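Local coordinates for protein migration inhibitory factor (Trichinella spiralis, PDB 1HFO) that belongs to the macrophage migration inhibitory factor family and assembles as a trimer, each subunit packing two antiparallel helices against a mixed beta sheet, at residues Q45-G50 / A56-L61; P1-N6 / M94-V99; S23-N28 / A77-H82; T12-D17 / V39-D44; G65-E68 / D74-A77. All coordinates share one frame; numbering follows the deposited sequence.

Interaction 1: Q45-G50 / A56-L61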
# COMPACT_ATOMS: atom_id res chain seq x y z
N GLN A 45 12.93 -0.75 5.52
CA GLN A 45 11.86 0.07 6.06
C GLN A 45 11.87 0.05 7.58
O GLN A 45 12.38 -0.88 8.21
CB GLN A 45 10.50 -0.43 5.57
CG GLN A 45 10.27 -0.30 4.07
CD GLN A 45 10.29 1.13 3.60
OE1 GLN A 45 9.38 1.91 3.89
NE2 GLN A 45 11.32 1.48 2.87
N GLN A 46 11.31 1.11 8.16
CA GLN A 46 11.20 1.21 9.59
C GLN A 46 9.93 0.44 9.85
O GLN A 46 8.83 0.89 9.51
CB GLN A 46 11.03 2.67 10.00
CG GLN A 46 12.30 3.48 9.80
CD GLN A 46 13.32 3.19 10.88
OE1 GLN A 46 13.02 3.27 12.07
NE2 GLN A 46 14.54 2.85 10.48
N LEU A 47 10.09 -0.74 10.42
CA LEU A 47 8.96 -1.61 10.68
C LEU A 47 9.12 -2.36 11.99
O LEU A 47 10.15 -2.97 12.23
CB LEU A 47 8.81 -2.61 9.53
CG LEU A 47 7.73 -3.68 9.72
CD1 LEU A 47 6.37 -3.02 9.56
CD2 LEU A 47 7.89 -4.80 8.72
N SER A 48 8.08 -2.33 12.81
CA SER A 48 8.09 -3.03 14.07
C SER A 48 6.95 -4.03 14.05
O SER A 48 5.85 -3.74 13.56
CB SER A 48 7.91 -2.05 15.23
OG SER A 48 6.56 -1.65 15.35
N PHE A 49 7.23 -5.22 14.56
CA PHE A 49 6.24 -6.27 14.59
C PHE A 49 6.27 -6.86 15.99
O PHE A 49 7.33 -7.25 16.49
CB PHE A 49 6.57 -7.31 13.52
CG PHE A 49 5.47 -8.29 13.26
CD1 PHE A 49 5.08 -9.19 14.23
CD2 PHE A 49 4.82 -8.29 12.03
CE1 PHE A 49 4.04 -10.09 13.99
CE2 PHE A 49 3.79 -9.18 11.78
CZ PHE A 49 3.40 -10.09 12.76
N GLY A 50 5.11 -6.90 16.65
CA GLY A 50 5.05 -7.45 17.99
C GLY A 50 5.95 -6.68 18.95
O GLY A 50 6.46 -7.24 19.92
N ALA A 56 10.94 -8.65 9.85
CA ALA A 56 9.51 -8.82 9.72
C ALA A 56 9.09 -8.22 8.38
O ALA A 56 9.88 -7.54 7.74
CB ALA A 56 8.79 -8.08 10.84
N ALA A 57 7.83 -8.44 8.01
CA ALA A 57 7.27 -7.90 6.78
C ALA A 57 5.75 -8.04 6.76
O ALA A 57 5.18 -8.83 7.49
CB ALA A 57 7.87 -8.62 5.56
N PHE A 58 5.10 -7.24 5.91
CA PHE A 58 3.66 -7.36 5.76
C PHE A 58 3.48 -6.98 4.30
O PHE A 58 4.25 -6.17 3.76
CB PHE A 58 2.90 -6.40 6.69
CG PHE A 58 3.01 -4.95 6.30
CD1 PHE A 58 2.07 -4.38 5.44
CD2 PHE A 58 4.02 -4.14 6.81
CE1 PHE A 58 2.14 -3.02 5.11
CE2 PHE A 58 4.09 -2.78 6.48
CZ PHE A 58 3.15 -2.22 5.63
N GLY A 59 2.49 -7.60 3.67
CA GLY A 59 2.27 -7.30 2.27
C GLY A 59 0.89 -7.69 1.83
O GLY A 59 0.04 -8.09 2.63
N THR A 60 0.66 -7.60 0.53
CA THR A 60 -0.64 -7.91 -0.03
C THR A 60 -0.48 -8.72 -1.29
O THR A 60 0.47 -8.51 -2.02
CB THR A 60 -1.35 -6.58 -0.40
OG1 THR A 60 -1.48 -5.77 0.78
CG2 THR A 60 -2.73 -6.83 -0.99
N LEU A 61 -1.37 -9.66 -1.52
CA LEU A 61 -1.39 -10.42 -2.77
C LEU A 61 -2.78 -10.15 -3.34
O LEU A 61 -3.78 -10.58 -2.78
CB LEU A 61 -1.22 -11.92 -2.53
CG LEU A 61 -1.42 -12.71 -3.83
CD1 LEU A 61 -0.23 -12.41 -4.72
CD2 LEU A 61 -1.54 -14.21 -3.59
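Leu47 reaches from the short strand 46-49 to the start of strand 57-63, dividing its two methyls between Ala56 and Phe58. From CB the side chain turns with CG anti to the backbone N (chi1 175°), and beyond CG the branches part. CD1 meets the ring edge of Phe58, near the ring plane, at 3.8 Å from both CD2 and CE2 of that ring. Leu47 CD2 goes to the backbone instead, lying 3.5 Å from Ala56 O and 3.7 Å from Ala57 CA, with Ala56 CB a little further off at 4.0 Å. The leucine runs at a slant to the Phe58 side chain, so one methyl alone meets the ring. That ring arrives there because Phe58 CG stands between the backbone N and the carbonyl carbon (chi1 71°).

Two residues on, Phe49 CB packs on Ala56 CB at 3.6 Å, and the methyl of Ala56 thus touches both Leu47 and Phe49. No hydrogen bond joins the two segments; the contact is apolar and buried. Polar ties run to neighbours: Asn8 binds Ala56 N and Leu47 O, while Thr7 OG1 is hydrogen-bonded to Ala56 O. The contact sits where an inner strand of the sheet, 57-63, begins between strands 2-7 and 94-100, beside strand 46-49, which extends a second subunit's sheet as an antiparallel ladder, with the Phe49 ring meeting that of Tyr95.

Interaction 2: P1-N6 / M94-V99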
# COMPACT_ATOMS: atom_id res chain seq x y z
N PRO A 1 -1.82 -10.42 -11.46
CA PRO A 1 -1.60 -10.41 -9.98
C PRO A 1 -0.48 -9.49 -9.53
O PRO A 1 0.47 -9.22 -10.27
CB PRO A 1 -1.24 -11.84 -9.58
CG PRO A 1 -1.89 -12.64 -10.69
CD PRO A 1 -1.73 -11.80 -11.96
N ILE A 2 -0.60 -9.03 -8.29
CA ILE A 2 0.40 -8.17 -7.72
C ILE A 2 0.72 -8.70 -6.34
O ILE A 2 -0.19 -9.01 -5.55
CB ILE A 2 -0.09 -6.71 -7.53
CG1 ILE A 2 -0.40 -6.07 -8.88
CG2 ILE A 2 0.95 -5.87 -6.81
CD1 ILE A 2 -0.98 -4.68 -8.73
N PHE A 3 2.00 -8.85 -6.07
CA PHE A 3 2.44 -9.24 -4.75
C PHE A 3 3.38 -8.13 -4.35
O PHE A 3 4.39 -7.88 -5.01
CB PHE A 3 3.20 -10.55 -4.72
CG PHE A 3 3.58 -10.97 -3.32
CD1 PHE A 3 2.60 -11.38 -2.42
CD2 PHE A 3 4.90 -10.88 -2.88
CE1 PHE A 3 2.93 -11.71 -1.09
CE2 PHE A 3 5.24 -11.21 -1.54
CZ PHE A 3 4.24 -11.62 -0.67
N THR A 4 3.04 -7.44 -3.27
CA THR A 4 3.84 -6.34 -2.79
C THR A 4 4.15 -6.57 -1.31
O THR A 4 3.26 -6.94 -0.54
CB THR A 4 3.09 -5.00 -3.04
OG1 THR A 4 3.79 -3.92 -2.42
CG2 THR A 4 1.68 -5.07 -2.54
N LEU A 5 5.40 -6.36 -0.93
CA LEU A 5 5.87 -6.59 0.43
C LEU A 5 6.73 -5.46 0.97
O LEU A 5 7.55 -4.88 0.25
CB LEU A 5 6.68 -7.89 0.47
CG LEU A 5 7.10 -8.46 1.83
CD1 LEU A 5 5.87 -9.02 2.51
CD2 LEU A 5 8.15 -9.58 1.62
N ASN A 6 6.52 -5.15 2.24
CA ASN A 6 7.30 -4.13 2.92
C ASN A 6 8.06 -4.86 4.02
O ASN A 6 7.49 -5.68 4.76
CB ASN A 6 6.38 -3.07 3.51
CG ASN A 6 5.51 -2.42 2.46
OD1 ASN A 6 4.36 -2.82 2.25
ND2 ASN A 6 6.08 -1.45 1.76
N MET A 94 5.24 -12.05 9.86
CA MET A 94 4.79 -11.61 8.54
C MET A 94 3.28 -11.71 8.39
O MET A 94 2.64 -12.66 8.84
CB MET A 94 5.43 -12.44 7.43
CG MET A 94 6.91 -12.22 7.27
SD MET A 94 7.51 -13.08 5.79
CE MET A 94 7.40 -14.76 6.31
N TYR A 95 2.69 -10.70 7.74
CA TYR A 95 1.27 -10.71 7.47
C TYR A 95 1.10 -10.55 5.97
O TYR A 95 1.84 -9.79 5.35
CB TYR A 95 0.56 -9.52 8.10
CG TYR A 95 0.22 -9.65 9.56
CD1 TYR A 95 -0.49 -10.75 10.03
CD2 TYR A 95 0.57 -8.64 10.45
CE1 TYR A 95 -0.86 -10.83 11.38
CE2 TYR A 95 0.20 -8.71 11.79
CZ TYR A 95 -0.51 -9.80 12.25
OH TYR A 95 -0.86 -9.86 13.59
N ILE A 96 0.12 -11.25 5.41
CA ILE A 96 -0.19 -11.10 4.00
C ILE A 96 -1.70 -10.91 3.86
O ILE A 96 -2.49 -11.74 4.32
CB ILE A 96 0.24 -12.33 3.16
CG1 ILE A 96 1.76 -12.49 3.20
CG2 ILE A 96 -0.27 -12.15 1.70
CD1 ILE A 96 2.55 -11.24 2.85
N HIS A 97 -2.10 -9.81 3.22
CA HIS A 97 -3.51 -9.56 3.01
C HIS A 97 -3.87 -10.06 1.62
O HIS A 97 -3.29 -9.60 0.62
CB HIS A 97 -3.83 -8.07 3.08
CG HIS A 97 -5.30 -7.78 3.01
ND1 HIS A 97 -5.81 -6.56 2.63
CD2 HIS A 97 -6.37 -8.57 3.26
CE1 HIS A 97 -7.13 -6.61 2.64
NE2 HIS A 97 -7.50 -7.82 3.01
N PHE A 98 -4.82 -10.99 1.56
CA PHE A 98 -5.28 -11.56 0.30
C PHE A 98 -6.49 -10.79 -0.20
O PHE A 98 -7.50 -10.64 0.51
CB PHE A 98 -5.61 -13.04 0.50
CG PHE A 98 -4.42 -13.88 0.89
CD1 PHE A 98 -3.42 -14.19 -0.04
CD2 PHE A 98 -4.28 -14.35 2.20
CE1 PHE A 98 -2.30 -14.94 0.32
CE2 PHE A 98 -3.16 -15.11 2.58
CZ PHE A 98 -2.17 -15.41 1.64
N VAL A 99 -6.38 -10.27 -1.42
CA VAL A 99 -7.45 -9.48 -2.01
C VAL A 99 -7.95 -9.99 -3.34
O VAL A 99 -7.17 -10.11 -4.29
CB VAL A 99 -6.99 -8.02 -2.21
CG1 VAL A 99 -8.14 -7.19 -2.74
CG2 VAL A 99 -6.45 -7.44 -0.90
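Ile96 CD1 is the one atom of strand 94-100 that touches both Phe3 and Leu5 of strand 2-7. It lies 3.9 Å from Phe3 CZ and 4.0 Å from Leu5 CD1, and each pair of side chains crosses at about a right angle. The conformation of Ile96 accounts for this: CG1 lies anti to the carbonyl carbon (chi1 -64°), and a second bent torsion (chi2 -52°) brings CD1 toward strand 2-7. Phe3 and Leu5 share a rotamer choice, both with CG anti to the backbone N, which carries the ring of Phe3 and a methyl of Leu5 in the direction of Ile96.

The two strands are not neighbours, since strand 57-63 runs between them. The side chains meet above Gly59 of that strand, whose CA lies 4.0 Å from Ile96 CD1 and likewise 4.0 Å from Leu5 CD1. Helices 18-30 and 69-87 cover this face of the sheet, Thr22, Val26 and Leu83 packing on Phe3. With three buried hydrocarbon side chains, the contact rests on dispersion and the exclusion of water; no bond across the segments gives it direction, polar pairing being left to the backbones of adjoining strands.

Interaction 3: S23-N28 / A77-H82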
# COMPACT_ATOMS: atom_id res chain seq x y z
N SER A 23 7.77 -14.37 -8.73
CA SER A 23 6.87 -14.23 -9.90
C SER A 23 6.36 -15.61 -10.31
O SER A 23 5.18 -15.80 -10.61
CB SER A 23 7.61 -13.63 -11.08
OG SER A 23 8.02 -12.30 -10.84
N ALA A 24 7.26 -16.58 -10.34
CA ALA A 24 6.90 -17.94 -10.69
C ALA A 24 5.87 -18.51 -9.72
O ALA A 24 4.87 -19.06 -10.13
CB ALA A 24 8.15 -18.83 -10.70
N LEU A 25 6.12 -18.36 -8.42
CA LEU A 25 5.20 -18.90 -7.43
C LEU A 25 3.80 -18.27 -7.48
O LEU A 25 2.79 -18.97 -7.40
CB LEU A 25 5.79 -18.72 -6.03
CG LEU A 25 4.94 -19.29 -4.89
CD1 LEU A 25 4.78 -20.79 -5.05
CD2 LEU A 25 5.60 -18.95 -3.57
N VAL A 26 3.76 -16.95 -7.61
CA VAL A 26 2.48 -16.26 -7.66
C VAL A 26 1.66 -16.70 -8.87
O VAL A 26 0.47 -16.96 -8.76
CB VAL A 26 2.68 -14.73 -7.74
CG1 VAL A 26 1.32 -14.06 -7.97
CG2 VAL A 26 3.31 -14.21 -6.45
N GLY A 27 2.29 -16.78 -10.03
CA GLY A 27 1.58 -17.18 -11.23
C GLY A 27 1.11 -18.62 -11.14
O GLY A 27 -0.02 -18.96 -11.50
N ASN A 28 1.99 -19.48 -10.66
CA ASN A 28 1.63 -20.87 -10.55
C ASN A 28 0.48 -21.07 -9.53
O ASN A 28 -0.46 -21.80 -9.83
CB ASN A 28 2.88 -21.72 -10.23
CG ASN A 28 3.96 -21.66 -11.36
OD1 ASN A 28 3.62 -21.62 -12.55
ND2 ASN A 28 5.24 -21.67 -10.98
N ALA A 77 0.38 -20.89 3.17
CA ALA A 77 1.40 -21.86 3.53
C ALA A 77 2.56 -21.73 2.54
O ALA A 77 3.72 -21.58 2.94
CB ALA A 77 0.82 -23.26 3.47
N LYS A 78 2.23 -21.75 1.26
CA LYS A 78 3.24 -21.65 0.20
C LYS A 78 4.02 -20.33 0.18
O LYS A 78 5.25 -20.32 0.05
CB LYS A 78 2.57 -21.88 -1.15
CG LYS A 78 1.96 -23.26 -1.31
CD LYS A 78 1.53 -23.49 -2.74
CE LYS A 78 0.33 -24.43 -2.82
NZ LYS A 78 0.59 -25.72 -2.13
N LEU A 79 3.29 -19.22 0.29
CA LEU A 79 3.93 -17.92 0.28
C LEU A 79 4.83 -17.71 1.49
O LEU A 79 5.91 -17.14 1.37
CB LEU A 79 2.87 -16.80 0.22
CG LEU A 79 2.30 -16.42 -1.15
CD1 LEU A 79 1.80 -17.65 -1.86
CD2 LEU A 79 1.17 -15.39 -0.99
N PHE A 80 4.38 -18.13 2.66
CA PHE A 80 5.20 -17.96 3.85
C PHE A 80 6.46 -18.81 3.82
O PHE A 80 7.52 -18.36 4.23
CB PHE A 80 4.39 -18.25 5.10
CG PHE A 80 3.63 -17.07 5.60
CD1 PHE A 80 2.47 -16.65 4.96
CD2 PHE A 80 4.08 -16.35 6.70
CE1 PHE A 80 1.76 -15.51 5.42
CE2 PHE A 80 3.40 -15.23 7.16
CZ PHE A 80 2.23 -14.81 6.51
N ASP A 81 6.32 -20.04 3.33
CA ASP A 81 7.49 -20.92 3.21
C ASP A 81 8.49 -20.25 2.26
O ASP A 81 9.68 -20.14 2.56
CB ASP A 81 7.06 -22.28 2.66
CG ASP A 81 8.24 -23.10 2.14
OD1 ASP A 81 9.20 -23.32 2.91
OD2 ASP A 81 8.20 -23.51 0.96
N HIS A 82 7.98 -19.75 1.14
CA HIS A 82 8.83 -19.09 0.16
C HIS A 82 9.55 -17.87 0.73
O HIS A 82 10.76 -17.72 0.59
CB HIS A 82 7.97 -18.68 -1.05
CG HIS A 82 8.73 -17.92 -2.09
ND1 HIS A 82 9.69 -18.50 -2.88
CD2 HIS A 82 8.71 -16.61 -2.42
CE1 HIS A 82 10.24 -17.58 -3.65
NE2 HIS A 82 9.66 -16.42 -3.38
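Leu25 lays its CD2 methyl against the base of the His82 side chain, 3.5 Å from CB and 3.6 Å from CG. The methyl approaches the imidazole obliquely, and the two side chains run alongside each other, pointing opposite ways. Both have CG anti to the backbone N (Leu25 chi1 -178°, His82 chi1 177°), so that each extends from its own helix into the space between them. Leu25 CD2 also rests 3.9 Å from Lys78 O and 4.4 Å from Leu79 CD1, which places it in the groove lined by residues one turn apart, Lys78 and His82.

The segments run almost exactly antiparallel, at 176°, with their axes 11.0 Å apart. This is the helix pair of the MIF fold, each helix being the crossover of one beta-alpha-beta unit: helix 18-30 links the parallel strands 2-7 and 38-42, helix 69-87 links strands 57-63 and 94-100, and both lie on one face of the sheet. Depth separates the side chains. Leu79 is buried and packs on Leu61 and Phe98 of the sheet, whereas Lys78 is exposed; its amine leads away from residues 23-28 to a salt bridge with Asp74, while its chain touches Ile29. The polar end of His82 is also occupied, NE2 being hydrogen-bonded to Thr22 OG1, a side-chain tie between the helices one turn before Leu25 and Val26.

Interaction 4: T12-D17 / V39-D44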
# COMPACT_ATOMS: atom_id res chain seq x y z
N THR A 12 20.44 -5.67 0.32
CA THR A 12 21.50 -6.58 -0.03
C THR A 12 21.21 -7.99 0.48
O THR A 12 21.93 -8.94 0.16
CB THR A 12 22.85 -6.05 0.50
OG1 THR A 12 23.92 -6.76 -0.12
CG2 THR A 12 22.91 -6.21 2.01
N ASP A 13 20.13 -8.14 1.25
CA ASP A 13 19.76 -9.45 1.76
C ASP A 13 18.63 -10.09 0.96
O ASP A 13 18.13 -11.16 1.31
CB ASP A 13 19.43 -9.36 3.24
CG ASP A 13 20.69 -9.29 4.11
OD1 ASP A 13 21.82 -9.50 3.58
OD2 ASP A 13 20.57 -9.05 5.32
N VAL A 14 18.23 -9.42 -0.11
CA VAL A 14 17.20 -9.95 -1.01
C VAL A 14 18.04 -10.63 -2.11
O VAL A 14 18.82 -9.97 -2.81
CB VAL A 14 16.34 -8.83 -1.65
CG1 VAL A 14 15.33 -9.45 -2.62
CG2 VAL A 14 15.59 -8.07 -0.57
N PRO A 15 17.90 -11.94 -2.26
CA PRO A 15 18.68 -12.63 -3.29
C PRO A 15 18.35 -12.19 -4.71
O PRO A 15 17.26 -11.68 -4.97
CB PRO A 15 18.34 -14.10 -3.04
CG PRO A 15 16.93 -14.02 -2.53
CD PRO A 15 16.98 -12.86 -1.57
N SER A 16 19.29 -12.40 -5.63
CA SER A 16 19.13 -12.03 -7.03
C SER A 16 17.95 -12.75 -7.70
O SER A 16 17.40 -12.24 -8.67
CB SER A 16 20.42 -12.33 -7.79
OG SER A 16 20.67 -13.72 -7.79
N ASP A 17 17.59 -13.93 -7.19
CA ASP A 17 16.46 -14.67 -7.77
C ASP A 17 15.17 -14.51 -6.98
O ASP A 17 14.27 -15.35 -7.07
CB ASP A 17 16.76 -16.17 -7.87
CG ASP A 17 17.18 -16.78 -6.54
OD1 ASP A 17 17.11 -16.10 -5.50
OD2 ASP A 17 17.57 -17.96 -6.55
N VAL A 39 5.67 -8.20 -9.11
CA VAL A 39 6.23 -8.44 -7.79
C VAL A 39 7.02 -7.22 -7.36
O VAL A 39 7.84 -6.70 -8.11
CB VAL A 39 7.16 -9.65 -7.78
CG1 VAL A 39 7.76 -9.84 -6.35
CG2 VAL A 39 6.38 -10.89 -8.18
N HIS A 40 6.81 -6.81 -6.11
CA HIS A 40 7.47 -5.63 -5.58
C HIS A 40 7.90 -5.90 -4.14
O HIS A 40 7.14 -6.49 -3.38
CB HIS A 40 6.47 -4.48 -5.55
CG HIS A 40 6.90 -3.31 -4.72
ND1 HIS A 40 6.12 -2.79 -3.71
CD2 HIS A 40 8.01 -2.53 -4.77
CE1 HIS A 40 6.72 -1.74 -3.18
NE2 HIS A 40 7.87 -1.56 -3.81
N ILE A 41 9.11 -5.47 -3.80
CA ILE A 41 9.59 -5.59 -2.42
C ILE A 41 10.24 -4.27 -2.06
O ILE A 41 11.10 -3.76 -2.78
CB ILE A 41 10.58 -6.75 -2.21
CG1 ILE A 41 10.89 -6.87 -0.71
CG2 ILE A 41 11.86 -6.51 -3.01
CD1 ILE A 41 11.58 -8.19 -0.32
N ASN A 42 9.78 -3.70 -0.95
CA ASN A 42 10.27 -2.43 -0.44
C ASN A 42 11.05 -2.80 0.83
O ASN A 42 10.46 -3.21 1.82
CB ASN A 42 9.08 -1.54 -0.11
CG ASN A 42 9.48 -0.17 0.36
OD1 ASN A 42 10.62 0.25 0.17
ND2 ASN A 42 8.54 0.55 0.97
N THR A 43 12.37 -2.65 0.77
CA THR A 43 13.24 -3.03 1.88
C THR A 43 13.76 -1.86 2.68
O THR A 43 13.52 -0.70 2.35
CB THR A 43 14.47 -3.81 1.37
OG1 THR A 43 15.14 -3.02 0.37
CG2 THR A 43 14.06 -5.16 0.76
N ASP A 44 14.51 -2.18 3.74
CA ASP A 44 15.11 -1.17 4.61
C ASP A 44 14.08 -0.21 5.18
O ASP A 44 14.33 0.99 5.31
CB ASP A 44 16.17 -0.40 3.83
CG ASP A 44 17.40 -1.24 3.54
OD1 ASP A 44 18.09 -1.61 4.52
OD2 ASP A 44 17.67 -1.52 2.36
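This is a small apolar contact between the loop that precedes helix 18-30 and the end of strand 38-42, where one valine methyl meets two residues of the strand side. Val14 CG2 lies 3.5 Å from Thr43 CG2 and 4.0 Å from Ile41 CD1. The evidence for a hydrophobic pairing is direct: the touching atoms are all methyls, and no hydrogen bond spans the segments. With Val14 CG1 anti to the backbone N (chi1 178°), CG2 falls anti to the carbonyl carbon and faces the strand. Ile41 answers with a nearly straight side chain (chi1 -174°, chi2 166°) that sends CD1 out to the loop, its tip passing that of Val14 from the other direction.

Thr43 presents its methyl to Val14 and gives its hydroxyl a weak hydrogen bond partner elsewhere, NE2 of Gln46 in the third subunit. Phe18 and Leu87 pack on Ile41 as well, so the methyl contact continues into the helical layer. Meanwhile residues 39-41 form an antiparallel ladder with a strand of that third subunit. The loop and strand belong to the first beta-alpha-beta crossover of the MIF fold, in which strand 2-7 passes through helix 18-30 to its parallel neighbour 38-42.

Interaction 5: G65-E68 / D74-A77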
# COMPACT_ATOMS: atom_id res chain seq x y z
N GLY A 65 -9.64 -13.01 -9.25
CA GLY A 65 -9.90 -14.44 -9.20
C GLY A 65 -8.74 -15.22 -8.61
O GLY A 65 -7.61 -14.73 -8.49
N GLY A 66 -9.01 -16.46 -8.24
CA GLY A 66 -7.97 -17.30 -7.67
C GLY A 66 -7.79 -17.08 -6.18
O GLY A 66 -7.13 -17.87 -5.51
N ILE A 67 -8.38 -16.01 -5.67
CA ILE A 67 -8.28 -15.69 -4.25
C ILE A 67 -9.67 -15.72 -3.62
O ILE A 67 -10.60 -15.07 -4.12
CB ILE A 67 -7.63 -14.30 -4.01
CG1 ILE A 67 -6.13 -14.37 -4.32
CG2 ILE A 67 -7.85 -13.84 -2.57
CD1 ILE A 67 -5.40 -13.06 -4.12
N GLU A 68 -9.80 -16.47 -2.54
CA GLU A 68 -11.05 -16.60 -1.83
C GLU A 68 -10.78 -17.41 -0.57
O GLU A 68 -9.79 -18.13 -0.49
CB GLU A 68 -12.11 -17.31 -2.68
CG GLU A 68 -11.77 -18.75 -3.03
CD GLU A 68 -12.90 -19.46 -3.74
OE1 GLU A 68 -14.02 -19.50 -3.19
OE2 GLU A 68 -12.68 -20.00 -4.85
N ASP A 74 -4.05 -22.36 1.71
CA ASP A 74 -2.99 -22.99 0.91
C ASP A 74 -2.07 -21.89 0.37
O ASP A 74 -0.85 -22.01 0.40
CB ASP A 74 -3.60 -23.79 -0.24
CG ASP A 74 -2.54 -24.55 -1.02
OD1 ASP A 74 -1.41 -24.69 -0.50
OD2 ASP A 74 -2.84 -25.02 -2.15
N HIS A 75 -2.67 -20.81 -0.13
CA HIS A 75 -1.85 -19.72 -0.64
C HIS A 75 -0.85 -19.29 0.41
O HIS A 75 0.33 -19.07 0.11
CB HIS A 75 -2.72 -18.49 -0.98
CG HIS A 75 -3.62 -18.68 -2.16
ND1 HIS A 75 -3.37 -19.60 -3.15
CD2 HIS A 75 -4.75 -18.03 -2.53
CE1 HIS A 75 -4.30 -19.51 -4.08
NE2 HIS A 75 -5.15 -18.57 -3.73
N SER A 76 -1.33 -19.14 1.64
CA SER A 76 -0.50 -18.68 2.76
C SER A 76 0.66 -19.60 3.13
O SER A 76 1.77 -19.13 3.42
CB SER A 76 -1.37 -18.46 4.00
OG SER A 76 -0.59 -17.87 5.03
N ALA A 77 0.38 -20.89 3.17
CA ALA A 77 1.40 -21.86 3.53
C ALA A 77 2.56 -21.73 2.54
O ALA A 77 3.72 -21.58 2.94
CB ALA A 77 0.82 -23.26 3.47
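His75 and Gly66 meet with the imidazole ring directed edge-on at a backbone carbonyl. NE2 donates a hydrogen bond to Gly66 O over 2.8 Å, and the bond is close to straight at 166°. The oxygen lies practically in the plane of the ring, where the N-H of an imidazole points. Gly66 O faces NE2 squarely, at nearly equal distances from the His75 carbons on either side of that nitrogen, CE1 at 3.6 Å and CD2 at 3.8 Å. Seen from the other partner the approach is less symmetric: the nitrogen is tilted by 20° from the carbonyl plane.

The ring reaches the loop because His75 CG lies anti to its carbonyl carbon (chi1 -69°), a placement that carries the imidazole outward from the helix toward residues 65-68. Ile67 stands beside the same ring. Its CA lies 4.3 Å from His75 NE2, close to the ring plane, and its CG1 is 4.3 Å from His75 CD2, a looser approach than the hydrogen bond. Phe98 packs on both His75 and Ile67, and Ile29 and Leu30 of helix 18-30 press on the histidine too, so the polar bond is held in apolar surroundings.

The bond identifies NE2 as the protonated, donating nitrogen toward this carbonyl, and it gives a loop peptide oxygen a partner from a buried side chain. The arrangement joins the connection after strand 57-63 to the early turns of helix 69-87, within the second beta-alpha-beta unit of the MIF fold.

How the interactions relate
Interactions 1, 2, 4 and 5 are buried, and interaction 3 is partly open, its helices having an exposed outer side. Interaction 2 lies deepest, its centre about 4 Å from the centre of the chain. Interactions 1, 2 and 4 are apolar with no hydrogen bond across them, and all use strands that pair across chains. Interactions 1 and 2 share the sheet, strand 57-63 of the first running between the two strands of the second. Interactions 3 and 5 both use helix 69-87, their segments overlapping at Ala77, yet one packs leucine on histidine and the other is a single hydrogen bond to a loop. Interactions 4 and 5 are on opposite sides of the chain's centre.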